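Local atomic coordinates of cysteine desulfurase (PDB entry 6WCI), a protein that probably uses pyridoxal 5'-phosphate to strip sulfur from L-cysteine, leaving L-alanine and passing the sulfur to a carrier. Residues T115-L120 against F239-G244; A310-Q315 against L402-T407; N320-E325 against A348-A353. All coordinates share one frame; numbering follows the deposited sequence.

Contact 1. Residues T115-L120 against F239-G244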
ATOM      1  N   THR B 115       0.068   8.576  -5.789  1.00 27.58           N
ATOM      2  CA  THR B 115      -0.539   9.429  -4.776  1.00 28.53           C
ATOM      3  C   THR B 115       0.312   9.457  -3.512  1.00 31.88           C
ATOM      4  O   THR B 115       0.623  10.529  -2.980  1.00 30.00           O
ATOM      5  CB  THR B 115      -1.952   8.933  -4.474  1.00 27.16           C
ATOM      6  OG1 THR B 115      -2.716   8.907  -5.681  1.00 36.91           O
ATOM      7  CG2 THR B 115      -2.621   9.850  -3.466  1.00 32.63           C
ATOM      8  N   PHE B 116       0.728   8.278  -3.033  1.00 33.30           N
ATOM      9  CA  PHE B 116       1.596   8.237  -1.861  1.00 28.53           C
ATOM     10  C   PHE B 116       2.936   8.901  -2.147  1.00 29.54           C
ATOM     11  O   PHE B 116       3.456   9.654  -1.310  1.00 28.84           O
ATOM     12  CB  PHE B 116       1.810   6.793  -1.396  1.00 23.50           C
ATOM     13  CG  PHE B 116       2.525   6.688  -0.069  1.00 25.01           C
ATOM     14  CD1 PHE B 116       3.880   6.948   0.032  1.00 32.36           C
ATOM     15  CD2 PHE B 116       1.833   6.343   1.078  1.00 30.88           C
ATOM     16  CE1 PHE B 116       4.531   6.878   1.250  1.00 32.32           C
ATOM     17  CE2 PHE B 116       2.482   6.257   2.299  1.00 33.35           C
ATOM     18  CZ  PHE B 116       3.831   6.528   2.387  1.00 32.04           C
ATOM     19  N   ALA B 117       3.531   8.601  -3.302  1.00 26.86           N
ATOM     20  CA  ALA B 117       4.802   9.216  -3.683  1.00 29.53           C
ATOM     21  C   ALA B 117       4.764  10.740  -3.563  1.00 33.01           C
ATOM     22  O   ALA B 117       5.688  11.352  -3.017  1.00 28.08           O
ATOM     23  CB  ALA B 117       5.165   8.809  -5.115  1.00 32.96           C
ATOM     24  N   ILE B 118       3.710  11.377  -4.086  1.00 33.84           N
ATOM     25  CA  ILE B 118       3.656  12.838  -4.050  1.00 33.34           C
ATOM     26  C   ILE B 118       3.432  13.330  -2.622  1.00 32.00           C
ATOM     27  O   ILE B 118       4.047  14.306  -2.186  1.00 30.73           O
ATOM     28  CB  ILE B 118       2.584  13.371  -5.024  1.00 29.65           C
ATOM     29  CG1 ILE B 118       2.991  13.089  -6.475  1.00 24.36           C
ATOM     30  CG2 ILE B 118       2.377  14.877  -4.845  1.00 33.28           C
ATOM     31  CD1 ILE B 118       1.967  13.576  -7.523  1.00 28.35           C
ATOM     32  N   ASN B 119       2.580  12.643  -1.862  1.00 36.04           N
ATOM     33  CA  ASN B 119       2.323  13.049  -0.480  1.00 27.98           C
ATOM     34  C   ASN B 119       3.583  12.966   0.374  1.00 30.00           C
ATOM     35  O   ASN B 119       3.763  13.759   1.311  1.00 32.34           O
ATOM     36  CB  ASN B 119       1.211  12.180   0.115  1.00 28.40           C
ATOM     37  CG  ASN B 119      -0.173  12.680  -0.233  1.00 33.81           C
ATOM     38  OD1 ASN B 119      -0.731  13.535   0.464  1.00 31.60           O
ATOM     39  ND2 ASN B 119      -0.752  12.134  -1.303  1.00 28.93           N
ATOM     40  N   LEU B 120       4.455  11.992   0.095  1.00 34.41           N
ATOM     41  CA  LEU B 120       5.733  11.933   0.798  1.00 34.18           C
ATOM     42  C   LEU B 120       6.545  13.201   0.553  1.00 32.88           C
ATOM     43  O   LEU B 120       7.140  13.758   1.482  1.00 30.90           O
ATOM     44  CB  LEU B 120       6.516  10.694   0.363  1.00 25.76           C
ATOM     45  CG  LEU B 120       7.970  10.529   0.817  1.00 29.64           C
ATOM     46  CD1 LEU B 120       8.128  10.774   2.308  1.00 30.60           C
ATOM     47  CD2 LEU B 120       8.480   9.126   0.480  1.00 32.81           C
ATOM     48  N   PHE B 239      12.169  15.328  -8.085  1.00 31.02           N
ATOM     49  CA  PHE B 239      11.318  14.229  -7.636  1.00 28.37           C
ATOM     50  C   PHE B 239      10.484  13.757  -8.817  1.00 29.06           C
ATOM     51  O   PHE B 239       9.907  14.586  -9.510  1.00 29.76           O
ATOM     52  CB  PHE B 239      10.336  14.653  -6.541  1.00 27.60           C
ATOM     53  CG  PHE B 239      10.979  15.166  -5.285  1.00 38.23           C
ATOM     54  CD1 PHE B 239      11.327  14.292  -4.261  1.00 35.14           C
ATOM     55  CD2 PHE B 239      11.180  16.518  -5.103  1.00 32.99           C
ATOM     56  CE1 PHE B 239      11.903  14.771  -3.088  1.00 33.26           C
ATOM     57  CE2 PHE B 239      11.749  17.004  -3.939  1.00 35.88           C
ATOM     58  CZ  PHE B 239      12.113  16.126  -2.926  1.00 34.43           C
ATOM     59  N   TYR B 240      10.347  12.433  -8.977  1.00 28.98           N
ATOM     60  CA  TYR B 240       9.567  11.842 -10.062  1.00 29.80           C
ATOM     61  C   TYR B 240       8.760  10.666  -9.518  1.00 29.30           C
ATOM     62  O   TYR B 240       9.324   9.766  -8.887  1.00 30.08           O
ATOM     63  CB  TYR B 240      10.493  11.393 -11.200  1.00 35.21           C
ATOM     64  CG  TYR B 240       9.814  11.053 -12.517  1.00 37.75           C
ATOM     65  CD1 TYR B 240       9.254   9.804 -12.736  1.00 32.34           C
ATOM     66  CD2 TYR B 240       9.766  11.981 -13.550  1.00 37.71           C
ATOM     67  CE1 TYR B 240       8.649   9.491 -13.966  1.00 33.69           C
ATOM     68  CE2 TYR B 240       9.170  11.682 -14.767  1.00 41.88           C
ATOM     69  CZ  TYR B 240       8.612  10.444 -14.970  1.00 34.71           C
ATOM     70  OH  TYR B 240       8.020  10.168 -16.191  1.00 42.47           O
ATOM     71  N   ALA B 241       7.444  10.689  -9.740  1.00 31.90           N
ATOM     72  CA  ALA B 241       6.506   9.727  -9.164  1.00 33.13           C
ATOM     73  C   ALA B 241       5.841   8.881 -10.250  1.00 36.97           C
ATOM     74  O   ALA B 241       5.379   9.412 -11.260  1.00 33.59           O
ATOM     75  CB  ALA B 241       5.428  10.459  -8.362  1.00 31.91           C
ATOM     76  N   ILE B 242       5.755   7.565 -10.028  1.00 35.29           N
ATOM     77  CA  ILE B 242       5.085   6.659 -10.958  1.00 40.84           C
ATOM     78  C   ILE B 242       4.139   5.757 -10.177  1.00 42.92           C
ATOM     79  O   ILE B 242       4.206   5.661  -8.951  1.00 34.75           O
ATOM     80  CB  ILE B 242       6.075   5.802 -11.777  1.00 37.86           C
ATOM     81  CG1 ILE B 242       6.916   4.940 -10.841  1.00 39.96           C
ATOM     82  CG2 ILE B 242       6.960   6.686 -12.647  1.00 36.43           C
ATOM     83  CD1 ILE B 242       7.730   3.861 -11.538  1.00 32.66           C
ATOM     84  N   THR B 243       3.241   5.090 -10.902  1.00 42.39           N
ATOM     85  CA  THR B 243       2.298   4.199 -10.247  1.00 36.95           C
ATOM     86  C   THR B 243       2.213   2.873 -10.996  1.00 39.81           C
ATOM     87  O   THR B 243       2.197   2.828 -12.230  1.00 35.64           O
ATOM     88  CB  THR B 243       0.918   4.876 -10.068  1.00 37.84           C
ATOM     89  OG1 THR B 243       0.156   4.158  -9.087  1.00 41.19           O
ATOM     90  CG2 THR B 243       0.142   4.956 -11.369  1.00 43.75           C
ATOM     91  N   GLY B 244       2.188   1.781 -10.231  1.00 27.29           N
ATOM     92  CA  GLY B 244       2.428   0.479 -10.816  1.00 28.21           C
ATOM     93  C   GLY B 244       1.293  -0.078 -11.645  1.00 32.27           C
ATOM     94  O   GLY B 244       1.537  -0.755 -12.640  1.00 30.11           O
TER

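Contact 2. Residues A310-Q315 against L402-T407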
ATOM      1  N   ALA B 310       8.030  -4.258 -15.158  1.00 28.75           N
ATOM      2  CA  ALA B 310       9.118  -3.427 -15.660  1.00 34.45           C
ATOM      3  C   ALA B 310       9.990  -4.197 -16.642  1.00 33.38           C
ATOM      4  O   ALA B 310      10.352  -3.680 -17.709  1.00 39.09           O
ATOM      5  CB  ALA B 310       9.952  -2.894 -14.489  1.00 35.79           C
ATOM      6  N   ASP B 311      10.322  -5.448 -16.311  1.00 31.93           N
ATOM      7  CA  ASP B 311      11.144  -6.247 -17.212  1.00 42.06           C
ATOM      8  C   ASP B 311      10.396  -6.572 -18.498  1.00 35.24           C
ATOM      9  O   ASP B 311      10.995  -6.608 -19.581  1.00 37.44           O
ATOM     10  CB  ASP B 311      11.597  -7.524 -16.514  1.00 46.68           C
ATOM     11  CG  ASP B 311      12.459  -8.388 -17.402  1.00 58.31           C
ATOM     12  OD1 ASP B 311      13.586  -7.961 -17.732  1.00 60.93           O
ATOM     13  OD2 ASP B 311      12.007  -9.488 -17.784  1.00 64.54           O
ATOM     14  N   TYR B 312       9.082  -6.780 -18.407  1.00 39.35           N
ATOM     15  CA  TYR B 312       8.296  -7.044 -19.610  1.00 40.32           C
ATOM     16  C   TYR B 312       8.337  -5.851 -20.556  1.00 44.62           C
ATOM     17  O   TYR B 312       8.516  -6.019 -21.767  1.00 43.72           O
ATOM     18  CB  TYR B 312       6.858  -7.390 -19.225  1.00 37.54           C
ATOM     19  CG  TYR B 312       5.972  -7.835 -20.375  1.00 39.35           C
ATOM     20  CD1 TYR B 312       5.844  -9.183 -20.705  1.00 38.84           C
ATOM     21  CD2 TYR B 312       5.245  -6.906 -21.115  1.00 38.03           C
ATOM     22  CE1 TYR B 312       5.021  -9.600 -21.763  1.00 37.93           C
ATOM     23  CE2 TYR B 312       4.429  -7.312 -22.177  1.00 43.45           C
ATOM     24  CZ  TYR B 312       4.320  -8.651 -22.490  1.00 43.04           C
ATOM     25  OH  TYR B 312       3.504  -9.033 -23.536  1.00 46.10           O
ATOM     26  N   LEU B 313       8.202  -4.638 -20.018  1.00 45.59           N
ATOM     27  CA  LEU B 313       8.217  -3.445 -20.863  1.00 43.19           C
ATOM     28  C   LEU B 313       9.615  -3.152 -21.395  1.00 44.74           C
ATOM     29  O   LEU B 313       9.771  -2.718 -22.541  1.00 48.18           O
ATOM     30  CB  LEU B 313       7.675  -2.247 -20.085  1.00 43.07           C
ATOM     31  CG  LEU B 313       6.176  -2.299 -19.777  1.00 42.60           C
ATOM     32  CD1 LEU B 313       5.756  -1.170 -18.860  1.00 43.27           C
ATOM     33  CD2 LEU B 313       5.392  -2.254 -21.078  1.00 44.98           C
ATOM     34  N   GLN B 314      10.648  -3.373 -20.584  1.00 49.04           N
ATOM     35  CA  GLN B 314      12.001  -3.224 -21.108  1.00 50.97           C
ATOM     36  C   GLN B 314      12.284  -4.252 -22.201  1.00 50.84           C
ATOM     37  O   GLN B 314      12.984  -3.953 -23.174  1.00 47.49           O
ATOM     38  CB  GLN B 314      13.030  -3.324 -19.983  1.00 50.07           C
ATOM     39  CG  GLN B 314      13.145  -2.047 -19.158  1.00 57.76           C
ATOM     40  CD  GLN B 314      14.226  -2.119 -18.087  1.00 61.01           C
ATOM     41  OE1 GLN B 314      15.323  -1.584 -18.264  1.00 62.84           O
ATOM     42  NE2 GLN B 314      13.916  -2.778 -16.962  1.00 55.14           N
ATOM     43  N   GLN B 315      11.733  -5.465 -22.066  1.00 51.46           N
ATOM     44  CA  GLN B 315      11.937  -6.491 -23.089  1.00 54.05           C
ATOM     45  C   GLN B 315      11.276  -6.108 -24.407  1.00 49.03           C
ATOM     46  O   GLN B 315      11.857  -6.306 -25.482  1.00 49.56           O
ATOM     47  CB  GLN B 315      11.398  -7.842 -22.611  1.00 62.47           C
ATOM     48  CG  GLN B 315      12.256  -8.533 -21.562  1.00 71.44           C
ATOM     49  CD  GLN B 315      13.637  -8.867 -22.076  1.00 81.10           C
ATOM     50  OE1 GLN B 315      14.632  -8.297 -21.625  1.00 77.76           O
ATOM     51  NE2 GLN B 315      13.709  -9.800 -23.025  1.00 87.33           N
ATOM     52  N   LEU B 402      -5.734   4.261 -25.226  1.00 56.18           N
ATOM     53  CA  LEU B 402      -5.274   3.063 -25.903  1.00 50.89           C
ATOM     54  C   LEU B 402      -3.958   2.583 -25.306  1.00 52.41           C
ATOM     55  O   LEU B 402      -3.169   3.375 -24.779  1.00 55.80           O
ATOM     56  CB  LEU B 402      -5.098   3.348 -27.394  1.00 57.01           C
ATOM     57  CG  LEU B 402      -6.330   3.945 -28.089  1.00 62.49           C
ATOM     58  CD1 LEU B 402      -6.037   4.329 -29.548  1.00 67.32           C
ATOM     59  CD2 LEU B 402      -7.497   2.978 -28.012  1.00 54.99           C
ATOM     60  N   ALA B 403      -3.736   1.276 -25.381  1.00 54.22           N
ATOM     61  CA  ALA B 403      -2.477   0.657 -24.991  1.00 49.64           C
ATOM     62  C   ALA B 403      -1.947  -0.159 -26.160  1.00 49.88           C
ATOM     63  O   ALA B 403      -2.658  -0.425 -27.131  1.00 48.18           O
ATOM     64  CB  ALA B 403      -2.644  -0.223 -23.752  1.00 43.00           C
ATOM     65  N   PHE B 404      -0.675  -0.549 -26.057  1.00 45.46           N
ATOM     66  CA  PHE B 404      -0.019  -1.231 -27.165  1.00 46.52           C
ATOM     67  C   PHE B 404      -0.712  -2.547 -27.520  1.00 55.95           C
ATOM     68  O   PHE B 404      -0.662  -2.974 -28.681  1.00 51.68           O
ATOM     69  CB  PHE B 404       1.453  -1.473 -26.833  1.00 45.28           C
ATOM     70  CG  PHE B 404       1.667  -2.275 -25.570  1.00 45.10           C
ATOM     71  CD1 PHE B 404       1.649  -3.668 -25.601  1.00 46.16           C
ATOM     72  CD2 PHE B 404       1.886  -1.638 -24.359  1.00 44.78           C
ATOM     73  CE1 PHE B 404       1.842  -4.402 -24.438  1.00 46.28           C
ATOM     74  CE2 PHE B 404       2.079  -2.362 -23.197  1.00 48.51           C
ATOM     75  CZ  PHE B 404       2.055  -3.747 -23.236  1.00 47.39           C
ATOM     76  N   TYR B 405      -1.366  -3.198 -26.549  1.00 54.59           N
ATOM     77  CA  TYR B 405      -2.076  -4.448 -26.804  1.00 51.66           C
ATOM     78  C   TYR B 405      -3.455  -4.243 -27.425  1.00 46.46           C
ATOM     79  O   TYR B 405      -4.128  -5.227 -27.739  1.00 46.67           O
ATOM     80  CB  TYR B 405      -2.207  -5.276 -25.512  1.00 50.25           C
ATOM     81  CG  TYR B 405      -2.666  -4.505 -24.301  1.00 47.18           C
ATOM     82  CD1 TYR B 405      -3.984  -4.109 -24.159  1.00 41.75           C
ATOM     83  CD2 TYR B 405      -1.777  -4.200 -23.273  1.00 49.43           C
ATOM     84  CE1 TYR B 405      -4.402  -3.394 -23.045  1.00 43.82           C
ATOM     85  CE2 TYR B 405      -2.179  -3.489 -22.157  1.00 46.22           C
ATOM     86  CZ  TYR B 405      -3.495  -3.095 -22.037  1.00 45.70           C
ATOM     87  OH  TYR B 405      -3.899  -2.376 -20.920  1.00 38.01           O
ATOM     88  N   ASN B 406      -3.904  -3.004 -27.597  1.00 55.07           N
ATOM     89  CA  ASN B 406      -5.065  -2.780 -28.438  1.00 49.87           C
ATOM     90  C   ASN B 406      -4.670  -2.940 -29.903  1.00 60.22           C
ATOM     91  O   ASN B 406      -3.486  -2.991 -30.252  1.00 60.35           O
ATOM     92  CB  ASN B 406      -5.654  -1.393 -28.192  1.00 66.58           C
ATOM     93  CG  ASN B 406      -6.254  -1.255 -26.811  1.00 63.84           C
ATOM     94  OD1 ASN B 406      -5.857  -0.382 -26.033  1.00 48.20           O
ATOM     95  ND2 ASN B 406      -7.222  -2.118 -26.498  1.00 48.52           N
ATOM     96  N   THR B 407      -5.677  -3.023 -30.773  1.00 58.63           N
ATOM     97  CA  THR B 407      -5.456  -3.308 -32.183  1.00 59.26           C
ATOM     98  C   THR B 407      -6.176  -2.290 -33.058  1.00 63.46           C
ATOM     99  O   THR B 407      -7.096  -1.593 -32.618  1.00 58.77           O
ATOM    100  CB  THR B 407      -5.938  -4.716 -32.558  1.00 60.11           C
ATOM    101  OG1 THR B 407      -7.368  -4.759 -32.494  1.00 56.46           O
ATOM    102  CG2 THR B 407      -5.356  -5.758 -31.603  1.00 53.24           C
TER

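Contact 3. Residues N320-E325 against A348-A353. With SO4 (sulfate ion), chain E.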
ATOM      1  N   ASN B 320       9.689   0.998 -28.674  1.00 55.75           N
ATOM      2  CA  ASN B 320       8.797   0.238 -29.548  1.00 53.92           C
ATOM      3  C   ASN B 320       7.342   0.439 -29.144  1.00 51.96           C
ATOM      4  O   ASN B 320       6.458   0.523 -30.000  1.00 50.75           O
ATOM      5  CB  ASN B 320       9.163  -1.248 -29.518  1.00 50.42           C
ATOM      6  CG  ASN B 320      10.489  -1.541 -30.191  1.00 52.67           C
ATOM      7  OD1 ASN B 320      10.821  -0.949 -31.215  1.00 62.69           O
ATOM      8  ND2 ASN B 320      11.260  -2.461 -29.614  1.00 50.04           N
ATOM      9  N   VAL B 321       7.078   0.530 -27.840  1.00 52.96           N
ATOM     10  CA  VAL B 321       5.717   0.761 -27.360  1.00 51.76           C
ATOM     11  C   VAL B 321       5.232   2.144 -27.772  1.00 55.03           C
ATOM     12  O   VAL B 321       4.093   2.312 -28.224  1.00 59.86           O
ATOM     13  CB  VAL B 321       5.649   0.582 -25.833  1.00 46.34           C
ATOM     14  CG1 VAL B 321       4.398   1.237 -25.287  1.00 56.52           C
ATOM     15  CG2 VAL B 321       5.661  -0.893 -25.469  1.00 47.38           C
ATOM     16  N   GLU B 322       6.080   3.160 -27.590  1.00 52.91           N
ATOM     17  CA  GLU B 322       5.703   4.520 -27.960  1.00 52.94           C
ATOM     18  C   GLU B 322       5.355   4.608 -29.438  1.00 54.93           C
ATOM     19  O   GLU B 322       4.372   5.259 -29.818  1.00 63.30           O
ATOM     20  CB  GLU B 322       6.839   5.477 -27.613  1.00 56.50           C
ATOM     21  CG  GLU B 322       6.703   6.854 -28.228  1.00 64.41           C
ATOM     22  CD  GLU B 322       7.847   7.773 -27.847  1.00 68.75           C
ATOM     23  OE1 GLU B 322       8.825   7.290 -27.239  1.00 72.19           O
ATOM     24  OE2 GLU B 322       7.766   8.977 -28.153  1.00 71.88           O
ATOM     25  N   ALA B 323       6.139   3.936 -30.286  1.00 56.06           N
ATOM     26  CA  ALA B 323       5.859   3.945 -31.720  1.00 56.43           C
ATOM     27  C   ALA B 323       4.554   3.225 -32.026  1.00 59.75           C
ATOM     28  O   ALA B 323       3.764   3.683 -32.855  1.00 58.76           O
ATOM     29  CB  ALA B 323       7.021   3.313 -32.482  1.00 57.15           C
ATOM     30  N   ARG B 324       4.298   2.109 -31.343  1.00 60.99           N
ATOM     31  CA  ARG B 324       3.065   1.362 -31.574  1.00 60.20           C
ATOM     32  C   ARG B 324       1.843   2.189 -31.190  1.00 55.15           C
ATOM     33  O   ARG B 324       0.878   2.287 -31.954  1.00 56.90           O
ATOM     34  CB  ARG B 324       3.099   0.055 -30.782  1.00 56.04           C
ATOM     35  CG  ARG B 324       1.758  -0.615 -30.615  1.00 59.01           C
ATOM     36  CD  ARG B 324       1.271  -1.219 -31.920  1.00 58.59           C
ATOM     37  NE  ARG B 324       0.176  -2.155 -31.694  1.00 57.18           N
ATOM     38  CZ  ARG B 324      -0.442  -2.824 -32.664  1.00 61.92           C
ATOM     39  NH1 ARG B 324      -0.072  -2.640 -33.920  1.00 61.75           N
ATOM     40  NH2 ARG B 324      -1.431  -3.668 -32.384  1.00 54.21           N
ATOM     41  N   GLU B 325       1.856   2.783 -29.994  1.00 53.51           N
ATOM     42  CA  GLU B 325       0.678   3.514 -29.557  1.00 53.74           C
ATOM     43  C   GLU B 325       0.502   4.826 -30.323  1.00 58.99           C
ATOM     44  O   GLU B 325      -0.618   5.337 -30.401  1.00 61.13           O
ATOM     45  CB  GLU B 325       0.751   3.740 -28.045  1.00 60.09           C
ATOM     46  CG  GLU B 325       0.721   2.426 -27.251  1.00 48.99           C
ATOM     47  CD  GLU B 325       0.910   2.611 -25.755  1.00 54.77           C
ATOM     48  OE1 GLU B 325       0.730   1.614 -25.001  1.00 51.55           O
ATOM     49  OE2 GLU B 325       1.227   3.742 -25.332  1.00 54.35           O
ATOM     50  N   ALA B 348      -2.299  18.794 -28.382  1.00 67.96           N
ATOM     51  CA  ALA B 348      -0.946  19.308 -28.307  1.00 71.62           C
ATOM     52  C   ALA B 348      -0.090  18.654 -29.388  1.00 68.60           C
ATOM     53  O   ALA B 348      -0.456  17.612 -29.927  1.00 68.33           O
ATOM     54  CB  ALA B 348      -0.360  19.045 -26.921  1.00 67.33           C
ATOM     55  N   PRO B 349       1.046  19.264 -29.742  1.00 69.12           N
ATOM     56  CA  PRO B 349       1.910  18.672 -30.776  1.00 69.94           C
ATOM     57  C   PRO B 349       2.355  17.242 -30.493  1.00 76.48           C
ATOM     58  O   PRO B 349       2.139  16.361 -31.333  1.00 68.32           O
ATOM     59  CB  PRO B 349       3.100  19.634 -30.814  1.00 70.60           C
ATOM     60  CG  PRO B 349       2.484  20.952 -30.492  1.00 71.79           C
ATOM     61  CD  PRO B 349       1.434  20.653 -29.446  1.00 73.76           C
ATOM     62  N   GLU B 350       2.982  16.986 -29.342  1.00 65.02           N
ATOM     63  CA  GLU B 350       3.348  15.626 -28.968  1.00 67.74           C
ATOM     64  C   GLU B 350       2.384  15.121 -27.901  1.00 65.51           C
ATOM     65  O   GLU B 350       2.058  15.839 -26.952  1.00 66.75           O
ATOM     66  CB  GLU B 350       4.792  15.531 -28.462  1.00 69.01           C
ATOM     67  CG  GLU B 350       5.184  14.081 -28.153  1.00 78.27           C
ATOM     68  CD  GLU B 350       6.644  13.884 -27.763  1.00 82.46           C
ATOM     69  OE1 GLU B 350       7.258  14.811 -27.193  1.00 80.67           O
ATOM     70  OE2 GLU B 350       7.171  12.777 -28.029  1.00 83.40           O
ATOM     71  N   LYS B 351       1.936  13.880 -28.059  1.00 59.94           N
ATOM     72  CA  LYS B 351       0.796  13.385 -27.303  1.00 64.55           C
ATOM     73  C   LYS B 351       0.915  11.877 -27.118  1.00 63.57           C
ATOM     74  O   LYS B 351       1.409  11.174 -28.004  1.00 65.70           O
ATOM     75  CB  LYS B 351      -0.496  13.755 -28.045  1.00 73.23           C
ATOM     76  CG  LYS B 351      -1.761  13.786 -27.218  1.00 70.76           C
ATOM     77  CD  LYS B 351      -2.954  14.136 -28.103  1.00 69.82           C
ATOM     78  CE  LYS B 351      -4.062  13.134 -27.920  1.00 66.13           C
ATOM     79  NZ  LYS B 351      -5.357  13.734 -27.514  1.00 62.86           N
ATOM     80  N   ALA B 352       0.477  11.387 -25.958  1.00 59.12           N
ATOM     81  CA  ALA B 352       0.299   9.955 -25.751  1.00 52.96           C
ATOM     82  C   ALA B 352      -1.097   9.534 -26.213  1.00 54.03           C
ATOM     83  O   ALA B 352      -1.975  10.367 -26.439  1.00 55.64           O
ATOM     84  CB  ALA B 352       0.516   9.591 -24.278  1.00 50.11           C
ATOM     85  N   ALA B 353      -1.312   8.216 -26.327  1.00 53.13           N
ATOM     86  CA  ALA B 353      -2.535   7.682 -26.939  1.00 59.05           C
ATOM     87  C   ALA B 353      -3.751   7.799 -26.011  1.00 56.37           C
ATOM     88  O   ALA B 353      -4.441   6.828 -25.706  1.00 54.89           O
ATOM     89  CB  ALA B 353      -2.328   6.233 -27.372  1.00 53.65           C
TER
HETATM   90  S   SO4 E 502      -3.104  -4.760 -35.447  1.00 82.35           S
HETATM   91  O1  SO4 E 502      -2.747  -5.894 -34.600  1.00 89.67           O
HETATM   92  O2  SO4 E 502      -3.349  -3.586 -34.618  1.00 85.18           O
HETATM   93  O3  SO4 E 502      -4.332  -5.063 -36.192  1.00 74.04           O
HETATM   94  O4  SO4 E 502      -1.980  -4.497 -36.342  1.00 82.12           O
HETATM   95  O   HOH W   1       0.933   6.401 -25.744  1.00 39.79           O

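Contact 1. Residues T115-L120 against F239-G244
Ala241 of strand 239-243 turns its methyl group toward helix 114-126, where it meets the methyl of Ala117 at a slant, neither methyl aimed straight at the other, Ala241 CB lying 3.7 Å from Ala117 CB. With no longer side chain between them, the two backbones come close: Ala117 CA and Ala241 CA are 5.8 Å apart. The third participant is Ile118. Its CB points past the strand, but with CG1 set beside the backbone N (chi1 -67°) the longer branch swings back, and Ile118 CG1 reaches the flank of the same methyl, 4.1 Å from Ala241 CB. Ile118 also packs on Pro149 and Trp150 of helix 148-157, while Ala117 touches Leu256 of strand 254-258, so the helix lies against two adjacent strands of the seven-stranded mixed sheet. This is the central sheet of a class-V, fold-type I pyridoxal-phosphate enzyme, and the cofactor lies at one end of the contact. Thr115 OG1 and Thr243 OG1 both hydrogen-bond the phosphate of the modified lysine at position 246. Within the helix, Asn119 ND2 and Asn119 N grip Thr115 O from opposite faces of its carbonyl plane, the side-chain bond being the shorter (Asn119 ND2 to Thr115 O, 2.7 Å). Asn119 OD1 is held by Gly271 N of the second subunit. Across the contact itself there is no hydrogen bond, only buried methyl and methylene groups. Contact between these two segments is therefore apolar and without direction; the bonds of Thr115 and Thr243 to the phosphate, at one end, add directional links through the cofactor.

Contact 2. Residues A310-Q315 against L402-T407
Phe404 projects from the loop after strand 397-401 toward helix 300-316, and its tightest meeting is with Leu313. Leu313 CD2 approaches the ring obliquely, 3.9 Å from Phe404 CE2. The aromatic ring gets there because its CG sits between the backbone N and the carbonyl carbon (chi1 58°). Tyr405 CD2 lies over one face of the ring. The contact with Tyr312 is slacker: Phe404 CZ comes to the edge of the tyrosine ring, near its plane, 4.4 Å from Tyr312 CE2. Beyond that edge the phenol hydroxyl bonds Asp32. The loop's shape is that of a type I beta turn, Ala403 to Asn406, closed by Asn406 N to Ala403 O (2.9 Å). A second bond returns across it: Ala403 N points in the carbonyl plane at a lone pair of Asn406 OD1, 2.8 Å away and nearly straight at 170°. One residue further on, Thr407 is the N-cap of helix 408-422, its OG1 taking the N-H of Glu410. Val321 of helix 318-336 and Val29 of helix 26-30 also pack on Phe404. Away from this buried patch, Asp311 and Gln314 are partly exposed, and Gln315 on the same helix lies in solvent.

Contact 3. Residues N320-E325 against A348-A353
The methyl of Ala353 rests on Glu325, with Ala353 CB 3.6 Å from Glu325 O and 4.0 Å from Glu325 CB. Beyond CB the glutamate runs out extended (chi2 175°), and a water joins its carboxylate to the loop. That water donates to Glu325 OE2 at 2.7 Å and accepts from Ala353 N at 2.9 Å. His227 ND1 is a second partner of Glu325 OE2. Farther out, two carboxylates come together through one oxygen each: Glu322 OE2 stands 3.8 Å from Glu350 OE2, the side chains crossing at about a right angle and the carboxylate planes 33° apart. Such a pair would be expected to repel, but Arg228 lies beside it, in a salt bridge with Glu350 OE2 and a long, weak ion pair with Glu322 OE2, which probably offsets the like charges. Arg324 leaves the same helix in another direction, clear of the 348-353 segment. Its NE bonds Phe404 O, and Arg324 NH2 donates to O2 of a sulfate at 2.9 Å, with a weaker bond to O1. The ion, probably from the crystallisation liquor, is also held by His408 N, at the start of helix 408-422, and Trp26 makes a cation-pi contact with the guanidinium. Loop 348-353 connects the antiparallel neighbours 342-345 and 354-359 of the six-stranded sheet, and a side of helix 318-336 packs on that connection, the water completing the link at Ala353 N, while backbone bonds from Glu350 to Val200 and from Ala352 to Gly198 tie it to another loop.

Along the chain contact 1 is complete before contact 2 begins, whereas both segments of contact 3 fall between the two halves of contact 2. Contact 1 belongs to the seven-stranded sheet that carries the cofactor; its centre is about 22 Å from that of contact 2 and 23 Å from that of contact 3, and it touches neither. Contacts 2 and 3 lie only 13 Å apart, centre to centre, on the successive helices 300-316 and 318-336 and on loops of the six-stranded sheet. They touch directly, for Arg324 NH2 makes a weak hydrogen bond to Asn406 O. Loop 402-407 thus meets helix 300-316 through contact 2 and helix 318-336 through Arg324, away from the cofactor phosphate.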